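Local structure of dephospho-CoA kinase (2IF2) at residues M1-L6 and E104-L110; G5-N9 and E111-V116; M20-A26 and V185-Y189. The protein probably catalyses the ATP-dependent phosphorylation of the 3'-hydroxyl group of dephosphocoenzyme A, the last step of coenzyme A biosynthesis. All coordinates share one frame; numbering follows the deposited sequence.

Overall arrangement
Contacts 1 and 2 run along the same edge of strand 3-8 in the five-stranded parallel sheet, sharing G5 and L6; contact 3 lies beside the sheet, between helix 14-23 and helix 178-190. Contact 2 is buried near the centre of the chain, whereas contacts 1 and 3 lie farther out and are only partly buried. Their chemistry differs accordingly. Contact 1 is stitched by backbone hydrogen bonds and finished by an ion pair at the N terminus, contact 2 is a buried fit of backbone, T7 and aliphatic side chains beside the P-loop, without hydrogen bonds between its segments, and contact 3 is apolar and aromatic. I109 of contact 1 touches F21 of contact 3, tying sheet to helix.

Contact 1. Residues M1-L6 and E104-L110; sequences MKRIGL and EDTLFIL
E104 OE1 takes two N-H groups: the N-terminal amine, M1 N, meets its syn lone pair at 2.8 Å, and D105 N comes in on the anti side. M1 N pairs with OE1 as a salt bridge and adds a weak second bond to OE2. The selenomethionine M1 then turns inward, its chain bent at chi3 (-108°), which lays CE over the centre of the R3 guanidinium on one side, 3.5 Å above its plane, while CE also meets F108 CB at 3.3 Å. Further on the strands run parallel. I4 N bonds to F108 O at 2.8 Å, nearly straight in line with the carbonyl; L110 N returns to I4 O, and L6 N goes on to L110 O at 2.8 Å. On the face toward helix 14-23, I4 CB packs on I109 CG1 at 3.8 Å, and L6 CB on I109 CG2. F108 and L110 point to the opposite face, against I95 of helix 95-101. The chemistry thus grades from a buried, backbone-bonded, apolar ladder to a charged pair at the more exposed end, where solvent probably weakens the attraction between amine and carboxylate.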
loop_
_atom_site.group_PDB
_atom_site.type_symbol
_atom_site.label_atom_id
_atom_site.label_comp_id
_atom_site.label_asym_id
_atom_site.label_seq_id
_atom_site.Cartn_x
_atom_site.Cartn_y
_atom_site.Cartn_z
HETATM N N MSE A 1 -17.963 10.133 -5.951
HETATM C CA MSE A 1 -17.416 8.748 -6.033
HETATM C C MSE A 1 -17.079 8.209 -4.650
HETATM O O MSE A 1 -16.830 8.967 -3.713
HETATM C CB MSE A 1 -16.170 8.731 -6.917
HETATM C CG MSE A 1 -15.162 9.807 -6.567
HETATM SE SE MSE A 1 -13.685 9.892 -7.811
HETATM C CE MSE A 1 -12.313 9.161 -6.656
ATOM N N LYS A 2 -17.068 6.888 -4.535
ATOM C CA LYS A 2 -16.783 6.237 -3.268
ATOM C C LYS A 2 -15.336 5.767 -3.126
ATOM O O LYS A 2 -14.907 4.835 -3.809
ATOM C CB LYS A 2 -17.751 5.059 -3.074
ATOM C CG LYS A 2 -17.917 4.155 -4.301
ATOM C CD LYS A 2 -18.923 3.022 -4.058
ATOM C CE LYS A 2 -20.340 3.539 -3.827
ATOM N NZ LYS A 2 -21.321 2.435 -3.625
ATOM N N ARG A 3 -14.587 6.419 -2.236
ATOM C CA ARG A 3 -13.190 6.058 -1.990
ATOM C C ARG A 3 -13.116 4.689 -1.327
ATOM O O ARG A 3 -13.588 4.500 -0.203
ATOM C CB ARG A 3 -12.508 7.092 -1.083
ATOM C CG ARG A 3 -11.565 8.066 -1.796
ATOM C CD ARG A 3 -12.318 9.098 -2.625
ATOM N NE ARG A 3 -11.435 10.126 -3.164
ATOM C CZ ARG A 3 -11.856 11.236 -3.766
ATOM N NH1 ARG A 3 -10.981 12.119 -4.230
ATOM N NH2 ARG A 3 -13.156 11.471 -3.903
ATOM N N ILE A 4 -12.517 3.733 -2.024
ATOM C CA ILE A 4 -12.398 2.390 -1.482
ATOM C C ILE A 4 -10.940 2.074 -1.163
ATOM O O ILE A 4 -10.023 2.554 -1.832
ATOM C CB ILE A 4 -12.951 1.346 -2.473
ATOM C CG1 ILE A 4 -14.329 1.791 -2.971
ATOM C CG2 ILE A 4 -13.048 -0.014 -1.798
ATOM C CD1 ILE A 4 -15.353 2.010 -1.874
ATOM N N GLY A 5 -10.735 1.275 -0.125
ATOM C CA GLY A 5 -9.391 0.919 0.264
ATOM C C GLY A 5 -9.153 -0.561 0.122
ATOM O O GLY A 5 -9.968 -1.383 0.534
ATOM N N LEU A 6 -8.020 -0.907 -0.464
ATOM C CA LEU A 6 -7.690 -2.304 -0.660
ATOM C C LEU A 6 -6.429 -2.580 0.124
ATOM O O LEU A 6 -5.388 -2.000 -0.155
ATOM C CB LEU A 6 -7.452 -2.556 -2.139
ATOM C CG LEU A 6 -7.647 -3.973 -2.643
ATOM C CD1 LEU A 6 -7.264 -3.977 -4.109
ATOM C CD2 LEU A 6 -6.808 -4.967 -1.854
ATOM N N GLU A 104 -17.046 10.811 -12.606
ATOM C CA GLU A 104 -17.798 10.445 -11.412
ATOM C C GLU A 104 -18.314 9.009 -11.459
ATOM O O GLU A 104 -18.242 8.337 -12.496
ATOM C CB GLU A 104 -18.969 11.411 -11.200
ATOM C CG GLU A 104 -18.769 12.404 -10.052
ATOM C CD GLU A 104 -18.543 11.721 -8.707
ATOM O OE1 GLU A 104 -18.808 10.495 -8.615
ATOM O OE2 GLU A 104 -18.123 12.417 -7.741
ATOM N N ASP A 105 -18.832 8.547 -10.321
ATOM C CA ASP A 105 -19.369 7.188 -10.180
ATOM C C ASP A 105 -18.321 6.112 -10.426
ATOM O O ASP A 105 -18.615 4.914 -10.327
ATOM C CB ASP A 105 -20.563 6.972 -11.119
ATOM C CG ASP A 105 -21.812 7.707 -10.654
ATOM O OD1 ASP A 105 -22.242 7.490 -9.495
ATOM O OD2 ASP A 105 -22.374 8.489 -11.449
ATOM N N THR A 106 -17.106 6.558 -10.751
ATOM C CA THR A 106 -15.965 5.679 -11.013
ATOM C C THR A 106 -15.595 4.979 -9.712
ATOM O O THR A 106 -15.771 5.529 -8.624
ATOM C CB THR A 106 -14.741 6.480 -11.525
ATOM O OG1 THR A 106 -13.729 5.576 -11.977
ATOM C CG2 THR A 106 -14.161 7.337 -10.420
ATOM N N LEU A 107 -15.088 3.761 -9.826
ATOM C CA LEU A 107 -14.718 2.996 -8.652
ATOM C C LEU A 107 -13.243 3.224 -8.362
ATOM O O LEU A 107 -12.371 2.624 -8.988
ATOM C CB LEU A 107 -15.022 1.515 -8.896
ATOM C CG LEU A 107 -15.355 0.626 -7.697
ATOM C CD1 LEU A 107 -14.097 -0.011 -7.189
ATOM C CD2 LEU A 107 -16.059 1.433 -6.612
ATOM N N PHE A 108 -12.978 4.119 -7.416
ATOM C CA PHE A 108 -11.620 4.459 -7.027
ATOM C C PHE A 108 -11.160 3.671 -5.799
ATOM O O PHE A 108 -11.700 3.828 -4.704
ATOM C CB PHE A 108 -11.531 5.962 -6.760
ATOM C CG PHE A 108 -10.183 6.413 -6.292
ATOM C CD1 PHE A 108 -9.891 6.480 -4.940
ATOM C CD2 PHE A 108 -9.188 6.730 -7.203
ATOM C CE1 PHE A 108 -8.627 6.851 -4.504
ATOM C CE2 PHE A 108 -7.921 7.103 -6.776
ATOM C CZ PHE A 108 -7.641 7.161 -5.425
ATOM N N ILE A 109 -10.163 2.816 -5.999
ATOM C CA ILE A 109 -9.612 2.007 -4.920
ATOM C C ILE A 109 -8.168 2.421 -4.672
ATOM O O ILE A 109 -7.486 2.902 -5.581
ATOM C CB ILE A 109 -9.641 0.506 -5.268
ATOM C CG1 ILE A 109 -11.082 0.065 -5.536
ATOM C CG2 ILE A 109 -9.012 -0.301 -4.135
ATOM C CD1 ILE A 109 -11.229 -1.388 -5.980
ATOM N N LEU A 110 -7.706 2.234 -3.439
ATOM C CA LEU A 110 -6.339 2.584 -3.070
ATOM C C LEU A 110 -5.712 1.454 -2.255
ATOM O O LEU A 110 -6.177 1.136 -1.167
ATOM C CB LEU A 110 -6.342 3.891 -2.266
ATOM C CG LEU A 110 -4.999 4.395 -1.737
ATOM C CD1 LEU A 110 -4.885 5.889 -1.937
ATOM C CD2 LEU A 110 -4.871 4.032 -0.276
#

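Contact 2. Residues G5-N9 and E111-V116; sequences GLTGN and EASLLV
T7 fits its two branches against different parts of the 111-116 loop. With OG1 anti to the backbone N (chi1 -167°), the hydroxyl oxygen lies against the backbone of S113, 3.1 Å from S113 CA, without bonding to S113 O. The methyl CG2 goes the other way and meets V116 CG2 at 4.2 Å, the two side chains nearly perpendicular. L115 CD2 fills in beside them, 4.1 Å from T7 CB. One residue back, E111 lies next to L6, CB to CB at 4.0 Å; its chi1 of 59° starts an otherwise extended chain that reaches toward helix 14-23, touching K14 and A18. S113 puts CB 3.4 Å from G8 O. The carbonyl oxygens of G8 and S113, both acceptors, converge on K164 NZ, which bonds to the first and weakly to the second. N9 turns its amide back, ND2 giving a hydrogen bond to G8 O. G8 itself has backbone angles that call for glycine. A sulfate near E111, probably from the crystallisation liquor, may mark a phosphate pocket. Strand 3-8 leading through a glycine-rich loop into helix 14-23 matches the P-loop (Walker A) expected of a CoaE kinase and fits the predicted ATP site, G11 to T16.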
loop_
_atom_site.group_PDB
_atom_site.type_symbol
_atom_site.label_atom_id
_atom_site.label_comp_id
_atom_site.label_asym_id
_atom_site.label_seq_id
_atom_site.Cartn_x
_atom_site.Cartn_y
_atom_site.Cartn_z
ATOM N N GLY A 5 -10.735 1.275 -0.125
ATOM C CA GLY A 5 -9.391 0.919 0.264
ATOM C C GLY A 5 -9.153 -0.561 0.122
ATOM O O GLY A 5 -9.968 -1.383 0.534
ATOM N N LEU A 6 -8.020 -0.907 -0.464
ATOM C CA LEU A 6 -7.690 -2.304 -0.660
ATOM C C LEU A 6 -6.429 -2.580 0.124
ATOM O O LEU A 6 -5.388 -2.000 -0.155
ATOM C CB LEU A 6 -7.452 -2.556 -2.139
ATOM C CG LEU A 6 -7.647 -3.973 -2.643
ATOM C CD1 LEU A 6 -7.264 -3.977 -4.109
ATOM C CD2 LEU A 6 -6.808 -4.967 -1.854
ATOM N N THR A 7 -6.513 -3.467 1.106
ATOM C CA THR A 7 -5.336 -3.771 1.906
ATOM C C THR A 7 -5.053 -5.268 2.029
ATOM O O THR A 7 -5.704 -6.102 1.389
ATOM C CB THR A 7 -5.467 -3.191 3.319
ATOM O OG1 THR A 7 -4.194 -3.243 3.972
ATOM C CG2 THR A 7 -6.478 -3.994 4.133
ATOM N N GLY A 8 -4.067 -5.591 2.861
ATOM C CA GLY A 8 -3.676 -6.969 3.081
ATOM C C GLY A 8 -2.230 -7.024 3.519
ATOM O O GLY A 8 -1.666 -6.011 3.934
ATOM N N ASN A 9 -1.629 -8.205 3.445
ATOM C CA ASN A 9 -0.232 -8.357 3.818
ATOM C C ASN A 9 0.641 -8.656 2.602
ATOM O O ASN A 9 0.150 -9.035 1.537
ATOM C CB ASN A 9 -0.072 -9.459 4.867
ATOM C CG ASN A 9 -0.354 -8.967 6.275
ATOM O OD1 ASN A 9 -0.293 -9.735 7.238
ATOM N ND2 ASN A 9 -0.658 -7.679 6.404
ATOM N N GLU A 111 -4.663 0.839 -2.789
ATOM C CA GLU A 111 -4.004 -0.247 -2.081
ATOM C C GLU A 111 -2.679 0.208 -1.493
ATOM O O GLU A 111 -1.807 0.693 -2.214
ATOM C CB GLU A 111 -3.756 -1.424 -3.015
ATOM C CG GLU A 111 -2.898 -1.064 -4.196
ATOM C CD GLU A 111 -2.194 -2.260 -4.787
ATOM O OE1 GLU A 111 -1.691 -2.131 -5.928
ATOM O OE2 GLU A 111 -2.132 -3.320 -4.112
ATOM N N ALA A 112 -2.539 0.037 -0.179
ATOM C CA ALA A 112 -1.339 0.432 0.547
ATOM C C ALA A 112 -0.893 -0.662 1.505
ATOM O O ALA A 112 0.218 -0.619 2.029
ATOM C CB ALA A 112 -1.600 1.715 1.317
ATOM N N SER A 113 -1.767 -1.635 1.738
ATOM C CA SER A 113 -1.459 -2.751 2.627
ATOM C C SER A 113 -1.178 -2.297 4.055
ATOM O O SER A 113 -0.899 -3.122 4.928
ATOM C CB SER A 113 -0.245 -3.523 2.123
ATOM O OG SER A 113 0.947 -2.853 2.456
ATOM N N LEU A 114 -1.239 -0.987 4.285
ATOM C CA LEU A 114 -1.006 -0.408 5.608
ATOM C C LEU A 114 -2.044 0.678 5.914
ATOM O O LEU A 114 -1.685 1.785 6.298
ATOM C CB LEU A 114 0.410 0.180 5.687
ATOM C CG LEU A 114 1.580 -0.820 5.717
ATOM C CD1 LEU A 114 2.916 -0.125 5.443
ATOM C CD2 LEU A 114 1.604 -1.512 7.068
ATOM N N LEU A 115 -3.327 0.351 5.734
ATOM C CA LEU A 115 -4.421 1.286 6.004
ATOM C C LEU A 115 -5.036 0.945 7.355
ATOM O O LEU A 115 -5.874 1.680 7.880
ATOM C CB LEU A 115 -5.513 1.195 4.925
ATOM C CG LEU A 115 -5.225 1.619 3.483
ATOM C CD1 LEU A 115 -4.721 3.051 3.442
ATOM C CD2 LEU A 115 -4.203 0.681 2.894
ATOM N N VAL A 116 -4.623 -0.189 7.908
ATOM C CA VAL A 116 -5.129 -0.623 9.198
ATOM C C VAL A 116 -4.215 -0.118 10.310
ATOM O O VAL A 116 -4.542 0.849 10.996
ATOM C CB VAL A 116 -5.202 -2.153 9.294
ATOM C CG1 VAL A 116 -6.009 -2.550 10.516
ATOM C CG2 VAL A 116 -5.802 -2.725 8.029
#

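Contact 3. Residues M20-A26 and V185-Y189; sequences MFRELGA and VKKVY
This is apolar helix-to-helix packing on one side of the P-loop NTPase fold: the last turn of helix 14-23, the helix that follows the P-loop, meets the C-terminal helix 178-190. L24 and Y189 carry it, flanked by F21 and V185. The side chains of F21 and Y189 lie alongside one another and run antiparallel. F21 reaches out from a helix that also leans on the sheet through I109. V185 CB sits over one face of its ring, 4.2 Å above the plane and toward the rim, while two groups meet the edge: V188 CG1 at 4.0 Å from F21 CZ, and Y189 CB at 3.8 Å from F21 CE2. Y189 answers from the other helix. A chi1 of 178° swings its CG away from its own amide nitrogen and carries the ring to the end of helix 14-23. A26 lies close by, its CB 4.2 Å from Y189 CE2, and the ring also touches L107, just before strand 108-111. At G25 the chain leaves the helix in a Schellman motif, with positive phi and G25 N bonded back to R22 O, and this turn brings A26 round to the ring. L24 works on two fronts: CD1 lies 3.9 Å from Y189 CB, and CD2 lies 4.1 Å from K186 CG, the aliphatic part of a lysine set almost square to it. One turn earlier, the selenomethionine M20 extends the seam, its CB touching V185 CG2 and its longer chain running on to I178, T181 and Y182 of helix 178-190. L24 also makes a CH-pi contact: its CB stands over the middle of the Y189 ring, 4.1 Å from the centroid and 10° off the normal.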
loop_
_atom_site.group_PDB
_atom_site.type_symbol
_atom_site.label_atom_id
_atom_site.label_comp_id
_atom_site.label_asym_id
_atom_site.label_seq_id
_atom_site.Cartn_x
_atom_site.Cartn_y
_atom_site.Cartn_z
HETATM N N MSE A 20 -7.235 -7.274 -11.163
HETATM C CA MSE A 20 -8.530 -7.786 -11.554
HETATM C C MSE A 20 -9.513 -6.627 -11.486
HETATM O O MSE A 20 -10.255 -6.376 -12.439
HETATM C CB MSE A 20 -8.945 -8.912 -10.606
HETATM C CG MSE A 20 -7.922 -10.042 -10.496
HETATM SE SE MSE A 20 -8.389 -11.388 -9.163
HETATM C CE MSE A 20 -7.978 -13.021 -10.116
ATOM N N PHE A 21 -9.494 -5.904 -10.367
ATOM C CA PHE A 21 -10.390 -4.755 -10.151
ATOM C C PHE A 21 -10.290 -3.679 -11.226
ATOM O O PHE A 21 -11.281 -2.999 -11.510
ATOM C CB PHE A 21 -10.124 -4.104 -8.783
ATOM C CG PHE A 21 -11.063 -4.561 -7.696
ATOM C CD1 PHE A 21 -10.570 -5.128 -6.526
ATOM C CD2 PHE A 21 -12.441 -4.447 -7.848
ATOM C CE1 PHE A 21 -11.431 -5.582 -5.525
ATOM C CE2 PHE A 21 -13.307 -4.902 -6.848
ATOM C CZ PHE A 21 -12.800 -5.471 -5.686
ATOM N N ARG A 22 -9.089 -3.516 -11.792
ATOM C CA ARG A 22 -8.850 -2.519 -12.833
ATOM C C ARG A 22 -9.451 -2.990 -14.145
ATOM O O ARG A 22 -9.987 -2.200 -14.938
ATOM C CB ARG A 22 -7.356 -2.270 -13.041
ATOM C CG ARG A 22 -6.658 -1.530 -11.915
ATOM C CD ARG A 22 -5.397 -0.814 -12.423
ATOM N NE ARG A 22 -4.392 -0.660 -11.371
ATOM C CZ ARG A 22 -3.688 -1.671 -10.878
ATOM N NH1 ARG A 22 -3.875 -2.902 -11.355
ATOM N NH2 ARG A 22 -2.826 -1.456 -9.893
ATOM N N GLU A 23 -9.336 -4.290 -14.379
ATOM C CA GLU A 23 -9.885 -4.886 -15.574
ATOM C C GLU A 23 -11.370 -4.652 -15.516
ATOM O O GLU A 23 -11.971 -4.221 -16.495
ATOM C CB GLU A 23 -9.583 -6.374 -15.592
ATOM C CG GLU A 23 -8.109 -6.667 -15.770
ATOM C CD GLU A 23 -7.654 -7.903 -15.011
ATOM O OE1 GLU A 23 -8.450 -8.862 -14.873
ATOM O OE2 GLU A 23 -6.487 -7.916 -14.565
ATOM N N LEU A 24 -11.967 -4.901 -14.357
ATOM C CA LEU A 24 -13.410 -4.710 -14.217
ATOM C C LEU A 24 -13.843 -3.260 -14.465
ATOM O O LEU A 24 -15.013 -2.997 -14.729
ATOM C CB LEU A 24 -13.874 -5.208 -12.838
ATOM C CG LEU A 24 -13.848 -6.738 -12.630
ATOM C CD1 LEU A 24 -13.923 -7.092 -11.150
ATOM C CD2 LEU A 24 -15.001 -7.377 -13.402
ATOM N N GLY A 25 -12.896 -2.324 -14.405
ATOM C CA GLY A 25 -13.227 -0.923 -14.647
ATOM C C GLY A 25 -12.770 0.013 -13.540
ATOM O O GLY A 25 -12.559 1.208 -13.749
ATOM N N ALA A 26 -12.618 -0.547 -12.349
ATOM C CA ALA A 26 -12.192 0.224 -11.200
ATOM C C ALA A 26 -10.856 0.906 -11.458
ATOM O O ALA A 26 -10.086 0.474 -12.314
ATOM C CB ALA A 26 -12.091 -0.690 -9.976
ATOM N N VAL A 185 -13.833 -11.147 -6.150
ATOM C CA VAL A 185 -13.700 -9.727 -6.421
ATOM C C VAL A 185 -14.885 -9.305 -7.286
ATOM O O VAL A 185 -15.510 -8.273 -7.038
ATOM C CB VAL A 185 -12.371 -9.401 -7.158
ATOM C CG1 VAL A 185 -11.187 -9.879 -6.337
ATOM C CG2 VAL A 185 -12.356 -10.055 -8.520
ATOM N N LYS A 186 -15.210 -10.115 -8.286
ATOM C CA LYS A 186 -16.327 -9.792 -9.163
ATOM C C LYS A 186 -17.596 -9.537 -8.369
ATOM O O LYS A 186 -18.333 -8.596 -8.655
ATOM C CB LYS A 186 -16.567 -10.918 -10.168
ATOM C CG LYS A 186 -15.685 -10.823 -11.387
ATOM C CD LYS A 186 -16.168 -11.736 -12.486
ATOM C CE LYS A 186 -15.968 -13.188 -12.118
ATOM N NZ LYS A 186 -16.276 -14.109 -13.247
ATOM N N LYS A 187 -17.844 -10.394 -7.383
ATOM C CA LYS A 187 -19.011 -10.258 -6.530
ATOM C C LYS A 187 -18.896 -8.910 -5.829
ATOM O O LYS A 187 -19.828 -8.108 -5.846
ATOM C CB LYS A 187 -19.042 -11.377 -5.492
ATOM C CG LYS A 187 -20.249 -11.344 -4.576
ATOM C CD LYS A 187 -20.039 -12.196 -3.322
ATOM C CE LYS A 187 -21.189 -12.005 -2.332
ATOM N NZ LYS A 187 -21.014 -12.787 -1.083
ATOM N N VAL A 188 -17.744 -8.645 -5.227
ATOM C CA VAL A 188 -17.570 -7.380 -4.541
ATOM C C VAL A 188 -17.762 -6.185 -5.465
ATOM O O VAL A 188 -18.488 -5.260 -5.133
ATOM C CB VAL A 188 -16.196 -7.302 -3.864
ATOM C CG1 VAL A 188 -15.977 -5.905 -3.276
ATOM C CG2 VAL A 188 -16.120 -8.345 -2.764
ATOM N N TYR A 189 -17.127 -6.202 -6.626
ATOM C CA TYR A 189 -17.282 -5.086 -7.539
ATOM C C TYR A 189 -18.763 -4.813 -7.831
ATOM O O TYR A 189 -19.160 -3.668 -8.082
ATOM C CB TYR A 189 -16.521 -5.350 -8.840
ATOM C CG TYR A 189 -16.675 -4.255 -9.869
ATOM C CD1 TYR A 189 -17.693 -4.304 -10.811
ATOM C CD2 TYR A 189 -15.825 -3.156 -9.884
ATOM C CE1 TYR A 189 -17.862 -3.289 -11.744
ATOM C CE2 TYR A 189 -15.987 -2.131 -10.820
ATOM C CZ TYR A 189 -17.012 -2.206 -11.741
ATOM O OH TYR A 189 -17.205 -1.203 -12.661
#